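Local coordinates for transcriptional regulator (Bacillus subtilis, PDB 1VI0), which represses transcription of genes for fatty acid transport and beta-oxidation and is inhibited from binding DNA by long-chain fatty acyl-CoA, at the interface of chains A and B. Residues are numbered along the deposited sequence; one frame, centred on the assembly and turned at random. Chains: chain A/B, transcriptional regulator.

Contact 1: the interface of chains A and B. Residues chain A 111, 113, 115, 118; chain B 25-26, 108-109.
A:Leu115, the first residue of helix 115-141, meets B:Leu108, the last of helix 100-108 in its chain, at the apolar centre of this patch. The two side chains cross at about a right angle, methyl to methyl, with A:Leu115 CD2 3.5 Å from B:Leu108 CD1, a snug fit. Next to them A:Ser113 lays its CB against the base of B:Leu108, CB to CB at 3.6 Å. The long chain of A:Arg118 flanks this core, its guanidinium NH1 staying 4.4 Å from B:Leu108 CD2.

Outward from the leucines the contact turns polar. A:Ser113 OG, set between its own backbone N and carbonyl carbon (chi1 63°), gives a hydrogen bond of 2.6 Å to the carboxylate oxygen OE2 of B:Glu109. The hydroxyl arrives on the syn side, 34° out of the carboxylate plane. From the opposite face the backbone N of B:Tyr26 donates to the same B:Glu109 OE2 at 2.9 Å, nearly straight at its hydrogen (167°). The two donors would oppose rotation of the carboxylate, and B:Tyr26 N appears to position it for the serine. The site joins the subunits of the repressor dimer and ties the loop at B:Gly25 and B:Tyr26, within the TetR-type DNA-binding region, to that junction.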
ATOM      1  N   ARG A 111       8.112  -3.713  -2.404  1.00 29.01           N
ATOM      2  CA  ARG A 111       7.767  -2.337  -2.107  1.00 30.98           C
ATOM      3  C   ARG A 111       9.018  -1.464  -1.902  1.00 31.34           C
ATOM      4  O   ARG A 111       9.179  -0.853  -0.834  1.00 32.81           O
ATOM      5  CB  ARG A 111       6.884  -2.264  -0.849  1.00 29.14           C
ATOM      6  CG  ARG A 111       5.759  -3.299  -0.804  1.00 33.48           C
ATOM      7  CD  ARG A 111       4.404  -2.791  -1.227  1.00 29.54           C
ATOM      8  NE  ARG A 111       3.497  -3.870  -1.617  1.00 29.10           N
ATOM      9  CZ  ARG A 111       2.181  -3.856  -1.627  1.00 26.15           C
ATOM     10  NH1 ARG A 111       1.509  -2.775  -1.241  1.00 27.50           N
ATOM     11  NH2 ARG A 111       1.501  -4.918  -2.049  1.00 20.88           N
ATOM     12  N   SER A 113      11.579   1.487  -2.181  1.00 34.91           N
ATOM     13  CA  SER A 113      11.331   2.914  -2.204  1.00 37.21           C
ATOM     14  C   SER A 113      12.302   3.626  -3.125  1.00 39.74           C
ATOM     15  O   SER A 113      12.077   4.767  -3.542  1.00 40.73           O
ATOM     16  CB  SER A 113      11.390   3.512  -0.794  1.00 36.03           C
ATOM     17  OG  SER A 113      12.707   3.343  -0.282  1.00 34.49           O
ATOM     18  N   LEU A 115      13.293   5.048  -6.273  1.00 45.99           N
ATOM     19  CA  LEU A 115      12.326   5.306  -7.353  1.00 45.62           C
ATOM     20  C   LEU A 115      12.669   4.723  -8.671  1.00 45.15           C
ATOM     21  O   LEU A 115      11.761   4.188  -9.378  1.00 48.45           O
ATOM     22  CB  LEU A 115      11.982   6.790  -7.408  1.00 44.32           C
ATOM     23  CG  LEU A 115      10.990   7.313  -6.361  1.00 44.25           C
ATOM     24  CD1 LEU A 115      10.391   8.654  -6.839  1.00 45.53           C
ATOM     25  CD2 LEU A 115       9.852   6.320  -6.142  1.00 44.95           C
ATOM     26  N   ARG A 118      11.377   1.196  -8.298  1.00 36.02           N
ATOM     27  CA  ARG A 118       9.937   1.119  -8.027  1.00 32.43           C
ATOM     28  C   ARG A 118       9.081   1.380  -9.255  1.00 34.04           C
ATOM     29  O   ARG A 118       7.969   0.809  -9.417  1.00 30.63           O
ATOM     30  CB  ARG A 118       9.562   2.019  -6.897  1.00 32.51           C
ATOM     31  CG  ARG A 118       8.128   1.945  -6.457  1.00 31.34           C
ATOM     32  CD  ARG A 118       7.686   0.446  -6.290  1.00 30.37           C
ATOM     33  NE  ARG A 118       6.371   0.565  -5.633  1.00 29.79           N
ATOM     34  CZ  ARG A 118       6.221   0.884  -4.359  1.00 26.52           C
ATOM     35  NH1 ARG A 118       4.983   1.070  -3.866  1.00 27.85           N
ATOM     36  NH2 ARG A 118       7.261   0.991  -3.575  1.00 27.67           N
TER
ATOM     37  N   GLY B  25      15.973   6.984  -0.849  1.00 33.78           N
ATOM     38  CA  GLY B  25      15.257   5.861  -0.221  1.00 31.72           C
ATOM     39  C   GLY B  25      15.921   5.669   1.144  1.00 30.82           C
ATOM     40  O   GLY B  25      17.107   5.989   1.271  1.00 29.46           O
ATOM     41  N   TYR B  26      15.182   5.171   2.125  1.00 29.82           N
ATOM     42  CA  TYR B  26      15.710   4.963   3.464  1.00 28.53           C
ATOM     43  C   TYR B  26      16.933   4.073   3.494  1.00 29.21           C
ATOM     44  O   TYR B  26      17.924   4.394   4.165  1.00 30.33           O
ATOM     45  CB  TYR B  26      14.601   4.345   4.366  1.00 28.49           C
ATOM     46  CG  TYR B  26      15.136   3.952   5.728  1.00 26.97           C
ATOM     47  CD1 TYR B  26      15.574   4.919   6.622  1.00 29.91           C
ATOM     48  CD2 TYR B  26      15.244   2.617   6.083  1.00 30.03           C
ATOM     49  CE1 TYR B  26      16.103   4.558   7.848  1.00 29.66           C
ATOM     50  CE2 TYR B  26      15.760   2.246   7.313  1.00 28.95           C
ATOM     51  CZ  TYR B  26      16.162   3.217   8.192  1.00 31.58           C
ATOM     52  OH  TYR B  26      16.685   2.870   9.428  1.00 35.35           O
ATOM     53  N   LEU B 108       6.201   5.503   0.778  1.00 27.86           N
ATOM     54  CA  LEU B 108       7.138   4.483   0.420  1.00 25.72           C
ATOM     55  C   LEU B 108       7.939   3.839   1.546  1.00 26.45           C
ATOM     56  O   LEU B 108       8.526   2.768   1.293  1.00 27.13           O
ATOM     57  CB  LEU B 108       8.040   4.959  -0.711  1.00 26.64           C
ATOM     58  CG  LEU B 108       7.345   5.714  -1.863  1.00 30.33           C
ATOM     59  CD1 LEU B 108       8.272   5.794  -3.067  1.00 30.47           C
ATOM     60  CD2 LEU B 108       6.032   5.066  -2.259  1.00 28.12           C
ATOM     61  N   GLU B 109       8.031   4.415   2.721  1.00 27.85           N
ATOM     62  CA  GLU B 109       8.804   3.824   3.829  1.00 26.32           C
ATOM     63  C   GLU B 109       7.859   3.298   4.920  1.00 27.99           C
ATOM     64  O   GLU B 109       8.283   3.010   6.040  1.00 28.86           O
ATOM     65  CB  GLU B 109       9.713   4.895   4.441  1.00 26.89           C
ATOM     66  CG  GLU B 109      10.718   5.487   3.463  1.00 24.79           C
ATOM     67  CD  GLU B 109      11.609   4.514   2.789  1.00 24.87           C
ATOM     68  OE1 GLU B 109      11.751   3.338   3.260  1.00 26.81           O
ATOM     69  OE2 GLU B 109      12.290   4.845   1.783  1.00 33.12           O
TER

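Contact 2: the interface of chains A and B. Residues chain A 194-195; chain B 143-147.
Backbone pairing brings A:His194 and A:Asn195, close to the modelled C-terminus of one chain, against the loop B:Gly143 to B:Glu147 of the other. A:His194 and B:Ile145 form an antiparallel beta bridge, and the backbone N of A:Asn195 donates to B:Glu144 O at 2.8 Å.

Side-chain polar contacts centre on the amide of A:Asn195. With CG anti to the backbone N (chi1 -172°), its ND2 reaches in among acceptors of the loop. A:Asn195 ND2 makes a weak hydrogen bond to B:Ile145 O at 3.3 Å. Another weak one runs from A:Asn195 ND2 to the carboxylate OE2 of B:Glu147 at 3.0 Å. The amide and the carboxylate stand almost perpendicular, their planes 83° apart, and B:Glu147 bends at chi2 to bring OE2 to the amide.

Packing completes the patch. A:Asn195 CA rests 3.8 Å from B:Lys146 CA, while the lysine chain, folded at its outer torsions, brings B:Lys146 CE to 3.4 Å from A:His194 O. B:Lys146 NZ, the amino group, stays 4.4 Å from A:His194 ND1; were that imidazole protonated, the two charges would tend to repel. The contact fastens the C-terminal tail of one subunit onto its partner and so extends the homodimer interface.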
ATOM      1  N   HIS A 194     -22.225   3.414   3.691  1.00 20.81           N
ATOM      2  CA  HIS A 194     -23.455   4.116   4.064  1.00 21.82           C
ATOM      3  C   HIS A 194     -24.567   3.164   4.504  1.00 23.24           C
ATOM      4  O   HIS A 194     -24.679   2.071   3.917  1.00 26.19           O
ATOM      5  CB  HIS A 194     -23.978   4.941   2.883  1.00 25.19           C
ATOM      6  CG  HIS A 194     -24.666   4.122   1.829  1.00 34.10           C
ATOM      7  ND1 HIS A 194     -24.023   3.277   0.960  1.00 32.46           N
ATOM      8  CD2 HIS A 194     -25.995   4.039   1.524  1.00 38.86           C
ATOM      9  CE1 HIS A 194     -24.913   2.695   0.169  1.00 35.93           C
ATOM     10  NE2 HIS A 194     -26.113   3.133   0.484  1.00 40.92           N
ATOM     11  N   ASN A 195     -25.418   3.605   5.407  1.00 27.30           N
ATOM     12  CA  ASN A 195     -26.566   2.754   5.825  1.00 33.48           C
ATOM     13  C   ASN A 195     -27.659   2.819   4.756  1.00 36.12           C
ATOM     14  O   ASN A 195     -27.899   3.886   4.190  1.00 38.14           O
ATOM     15  CB  ASN A 195     -27.154   3.208   7.144  1.00 36.82           C
ATOM     16  CG  ASN A 195     -28.204   2.308   7.748  1.00 43.36           C
ATOM     17  OD1 ASN A 195     -29.201   1.914   7.139  1.00 45.92           O
ATOM     18  ND2 ASN A 195     -28.004   1.939   9.022  1.00 43.73           N
TER
ATOM     19  N   GLY B 143     -26.718   4.995  13.183  1.00 27.33           N
ATOM     20  CA  GLY B 143     -27.601   4.577  12.090  1.00 28.92           C
ATOM     21  C   GLY B 143     -27.174   5.175  10.766  1.00 28.38           C
ATOM     22  O   GLY B 143     -27.764   5.001   9.701  1.00 29.30           O
ATOM     23  N   GLU B 144     -26.011   5.826  10.822  1.00 30.00           N
ATOM     24  CA  GLU B 144     -25.502   6.426   9.602  1.00 28.34           C
ATOM     25  C   GLU B 144     -24.731   5.381   8.756  1.00 30.85           C
ATOM     26  O   GLU B 144     -24.902   5.443   7.516  1.00 31.91           O
ATOM     27  CB  GLU B 144     -24.584   7.584   9.895  1.00 27.00           C
ATOM     28  CG  GLU B 144     -23.935   8.070   8.570  0.50 25.35           C
ATOM     29  CD  GLU B 144     -22.931   9.162   8.912  0.50 24.98           C
ATOM     30  OE1 GLU B 144     -22.678   9.274  10.142  0.50 24.98           O
ATOM     31  OE2 GLU B 144     -22.464   9.792   7.972  0.50 19.75           O
ATOM     32  N   ILE B 145     -24.060   4.480   9.421  1.00 25.58           N
ATOM     33  CA  ILE B 145     -23.225   3.472   8.753  1.00 26.18           C
ATOM     34  C   ILE B 145     -23.959   2.128   8.699  1.00 25.38           C
ATOM     35  O   ILE B 145     -24.726   1.773   9.602  1.00 22.74           O
ATOM     36  CB  ILE B 145     -21.863   3.315   9.434  1.00 27.16           C
ATOM     37  CG1 ILE B 145     -20.997   4.585   9.416  1.00 28.87           C
ATOM     38  CG2 ILE B 145     -21.044   2.158   8.840  1.00 22.43           C
ATOM     39  CD1 ILE B 145     -20.643   5.134   8.058  1.00 31.32           C
ATOM     40  N   LYS B 146     -23.726   1.409   7.603  1.00 24.42           N
ATOM     41  CA  LYS B 146     -24.321   0.081   7.390  1.00 25.16           C
ATOM     42  C   LYS B 146     -24.373  -0.805   8.616  1.00 26.33           C
ATOM     43  O   LYS B 146     -23.357  -1.081   9.254  1.00 23.02           O
ATOM     44  CB  LYS B 146     -23.421  -0.604   6.315  1.00 26.50           C
ATOM     45  CG  LYS B 146     -24.075  -1.680   5.541  1.00 33.51           C
ATOM     46  CD  LYS B 146     -23.375  -2.067   4.257  1.00 36.76           C
ATOM     47  CE  LYS B 146     -23.357  -0.935   3.252  1.00 41.52           C
ATOM     48  NZ  LYS B 146     -24.466  -0.934   2.280  1.00 47.95           N
ATOM     49  N   GLU B 147     -25.567  -1.322   9.006  1.00 24.17           N
ATOM     50  CA  GLU B 147     -25.636  -2.197  10.158  1.00 26.96           C
ATOM     51  C   GLU B 147     -25.009  -3.551   9.785  1.00 21.51           C
ATOM     52  O   GLU B 147     -25.057  -3.933   8.602  1.00 25.35           O
ATOM     53  CB  GLU B 147     -27.066  -2.428  10.645  1.00 36.05           C
ATOM     54  CG  GLU B 147     -27.976  -1.221  10.521  1.00 40.55           C
ATOM     55  CD  GLU B 147     -28.050  -0.387  11.777  1.00 46.08           C
ATOM     56  OE1 GLU B 147     -27.484  -0.802  12.818  1.00 45.22           O
ATOM     57  OE2 GLU B 147     -28.711   0.692  11.714  1.00 47.88           O
TER

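Contact 3: the interface of chains A and B. Residues chain A 82, 85, 136, 149, 154, 157-158, 189; chain B 193-194.
B:Ile193 places CG1 in the crowded position between its backbone N and carbonyl carbon (chi1 71°), and its chain then runs on extended to CD1. The two branches thereby enter different parts of an apolar pocket in chain A. Along one branch, B:Ile193 CD1 meets A:Leu85 CD1 tip to tip at 3.3 Å, a tight methyl contact. The other branch, B:Ile193 CG2, lies 3.6 Å from A:Leu149 CD1, whose side chain runs alongside and points the same way. Bent at chi3 (65°), selenomethionine A:Met157 turns its terminal methyl CE to B:Ile193 CG2, also at 3.6 Å. A:Leu136 and A:Ile158 form more distant parts of the wall, each through a methyl facing B:Ile193 CD1.

The isoleucine backbone is anchored too: B:Ile193 N donates to A:Leu189 O at 2.9 Å, an oxygen in the last turn of helix 182-191. Beside the pocket, the extended chain of A:Lys82 crosses B:His194 at about a right angle, tilted above one face beside the CE1-NE2 end of the ring, with A:Lys82 CB 4.0 Å from B:His194 CE1. The pocket thus receives the C-terminal segment of the partner as a plug, joining four helices and a loop of one subunit to the other in the homodimer.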
ATOM      1  N   LYS A  82     -19.917  -6.724 -11.183  1.00 19.92           N
ATOM      2  CA  LYS A  82     -19.800  -7.287  -9.821  1.00 18.60           C
ATOM      3  C   LYS A  82     -19.306  -8.718  -9.868  1.00 18.27           C
ATOM      4  O   LYS A  82     -18.402  -9.050  -9.108  1.00 18.87           O
ATOM      5  CB  LYS A  82     -21.131  -7.153  -9.085  1.00 20.12           C
ATOM      6  CG  LYS A  82     -21.177  -7.845  -7.708  1.00 21.53           C
ATOM      7  CD  LYS A  82     -22.539  -7.605  -7.012  1.00 22.53           C
ATOM      8  CE  LYS A  82     -22.428  -8.259  -5.618  1.00 28.38           C
ATOM      9  NZ  LYS A  82     -23.737  -8.182  -4.920  1.00 33.33           N
ATOM     10  N   LEU A  85     -15.533  -8.664 -10.610  1.00 16.74           N
ATOM     11  CA  LEU A  85     -14.732  -8.223  -9.445  1.00 18.55           C
ATOM     12  C   LEU A  85     -14.701  -9.293  -8.385  1.00 18.96           C
ATOM     13  O   LEU A  85     -13.670  -9.543  -7.769  1.00 17.83           O
ATOM     14  CB  LEU A  85     -15.400  -6.937  -8.923  1.00 16.91           C
ATOM     15  CG  LEU A  85     -15.149  -5.712  -9.820  0.50 14.46           C
ATOM     16  CD1 LEU A  85     -15.788  -4.488  -9.159  0.50 15.74           C
ATOM     17  CD2 LEU A  85     -13.628  -5.495  -9.909  0.50 16.45           C
ATOM     18  N   LEU A 136     -14.817  -1.793 -15.076  1.00 15.06           N
ATOM     19  CA  LEU A 136     -15.526  -0.581 -14.751  1.00 15.55           C
ATOM     20  C   LEU A 136     -16.183   0.030 -16.019  1.00 16.22           C
ATOM     21  O   LEU A 136     -17.314   0.433 -15.982  1.00 15.03           O
ATOM     22  CB  LEU A 136     -14.572   0.420 -14.099  1.00 16.40           C
ATOM     23  CG  LEU A 136     -14.130   0.032 -12.661  1.00 13.43           C
ATOM     24  CD1 LEU A 136     -13.008   0.922 -12.140  1.00 14.68           C
ATOM     25  CD2 LEU A 136     -15.377   0.066 -11.785  1.00 19.85           C
ATOM     26  N   LEU A 149     -18.948   8.188 -11.395  1.00 24.17           N
ATOM     27  CA  LEU A 149     -17.770   7.499 -10.859  1.00 24.02           C
ATOM     28  C   LEU A 149     -16.562   7.717 -11.785  1.00 24.14           C
ATOM     29  O   LEU A 149     -16.696   7.746 -13.028  1.00 25.06           O
ATOM     30  CB  LEU A 149     -18.075   6.026 -10.740  1.00 26.21           C
ATOM     31  CG  LEU A 149     -16.887   5.110 -10.460  1.00 24.60           C
ATOM     32  CD1 LEU A 149     -17.338   3.883  -9.689  1.00 25.14           C
ATOM     33  CD2 LEU A 149     -16.232   4.664 -11.778  1.00 20.80           C
ATOM     34  N   ALA A 154     -11.811   4.902  -8.926  1.00 16.62           N
ATOM     35  CA  ALA A 154     -12.445   3.631  -8.540  1.00 16.96           C
ATOM     36  C   ALA A 154     -11.422   2.477  -8.614  1.00 15.72           C
ATOM     37  O   ALA A 154     -11.446   1.549  -7.804  1.00 17.36           O
ATOM     38  CB  ALA A 154     -13.663   3.339  -9.370  1.00 15.34           C
HETATM   39  N   MSE A 157      -9.309   2.693  -5.573  1.00 13.97           N
HETATM   40  CA  MSE A 157     -10.086   2.171  -4.413  1.00 16.89           C
HETATM   41  C   MSE A 157     -10.107   0.659  -4.465  1.00 16.93           C
HETATM   42  O   MSE A 157      -9.836  -0.023  -3.400  1.00 15.56           O
HETATM   43  CB  MSE A 157     -11.486   2.744  -4.397  1.00 18.21           C
HETATM   44  CG  MSE A 157     -12.373   2.278  -3.278  0.50 17.71           C
HETATM   45 SE   MSE A 157     -14.152   2.818  -2.933  0.50 24.60          SE
HETATM   46  CE  MSE A 157     -15.127   2.164  -4.446  0.50 21.98           C
ATOM     47  N   ILE A 158     -10.420   0.038  -5.584  1.00 16.02           N
ATOM     48  CA  ILE A 158     -10.528  -1.421  -5.653  1.00 16.61           C
ATOM     49  C   ILE A 158      -9.233  -2.097  -5.338  1.00 17.35           C
ATOM     50  O   ILE A 158      -9.073  -2.954  -4.464  1.00 14.93           O
ATOM     51  CB  ILE A 158     -11.082  -1.897  -7.030  1.00 14.83           C
ATOM     52  CG1 ILE A 158     -12.504  -1.344  -7.165  1.00 15.02           C
ATOM     53  CG2 ILE A 158     -10.994  -3.385  -7.145  1.00 16.06           C
ATOM     54  CD1 ILE A 158     -13.056  -1.521  -8.570  1.00 16.04           C
ATOM     55  N   LEU A 189     -16.965  -2.785  -1.549  1.00 16.17           N
ATOM     56  CA  LEU A 189     -16.621  -1.996  -2.757  1.00 14.61           C
ATOM     57  C   LEU A 189     -17.880  -1.657  -3.558  1.00 17.77           C
ATOM     58  O   LEU A 189     -18.032  -0.521  -4.043  1.00 17.49           O
ATOM     59  CB  LEU A 189     -15.625  -2.786  -3.625  1.00 15.77           C
ATOM     60  CG  LEU A 189     -14.198  -2.974  -3.009  1.00 17.25           C
ATOM     61  CD1 LEU A 189     -13.390  -3.975  -3.746  1.00 17.55           C
ATOM     62  CD2 LEU A 189     -13.505  -1.601  -2.962  1.00 18.01           C
TER
ATOM     63  N   ILE B 193     -19.325   1.420  -5.821  1.00 19.36           N
ATOM     64  CA  ILE B 193     -19.392   1.540  -7.293  1.00 21.03           C
ATOM     65  C   ILE B 193     -20.704   1.224  -7.919  1.00 22.85           C
ATOM     66  O   ILE B 193     -20.948   1.599  -9.105  1.00 24.33           O
ATOM     67  CB  ILE B 193     -18.255   0.687  -7.899  1.00 19.57           C
ATOM     68  CG1 ILE B 193     -18.458  -0.795  -7.770  1.00 21.45           C
ATOM     69  CG2 ILE B 193     -16.921   1.155  -7.387  1.00 24.32           C
ATOM     70  CD1 ILE B 193     -17.463  -1.691  -8.468  1.00 24.35           C
ATOM     71  N   HIS B 194     -21.640   0.545  -7.255  1.00 21.74           N
ATOM     72  CA  HIS B 194     -22.908   0.250  -7.882  1.00 26.79           C
ATOM     73  C   HIS B 194     -23.753   1.477  -8.160  1.00 29.98           C
ATOM     74  O   HIS B 194     -23.663   2.511  -7.515  1.00 30.16           O
ATOM     75  CB  HIS B 194     -23.723  -0.804  -7.141  1.00 30.88           C
ATOM     76  CG  HIS B 194     -23.677  -2.136  -7.861  0.50 31.31           C
ATOM     77  ND1 HIS B 194     -22.823  -2.366  -8.925  0.50 33.01           N
ATOM     78  CD2 HIS B 194     -24.364  -3.272  -7.684  0.50 26.39           C
ATOM     79  CE1 HIS B 194     -22.995  -3.601  -9.365  0.50 28.34           C
ATOM     80  NE2 HIS B 194     -23.920  -4.178  -8.613  0.50 26.42           N
TER

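Three separate patches share the work of holding the dimer. Centre to centre, contact 1 lies about 38 Å from contact 2 and 28 Å from contact 3, whereas contacts 2 and 3 are about 19 Å apart. Residue 194 takes part in both of the latter, from chain A in contact 2 and from chain B in contact 3, showing the reciprocal exchange of C-terminal tails. Helix 115-141 spans the distance, contributing its start to contact 1 and a later stretch to contact 3. Two-fold symmetry repeats every contact, so the subunits are joined both near the DNA-binding region and at the far end.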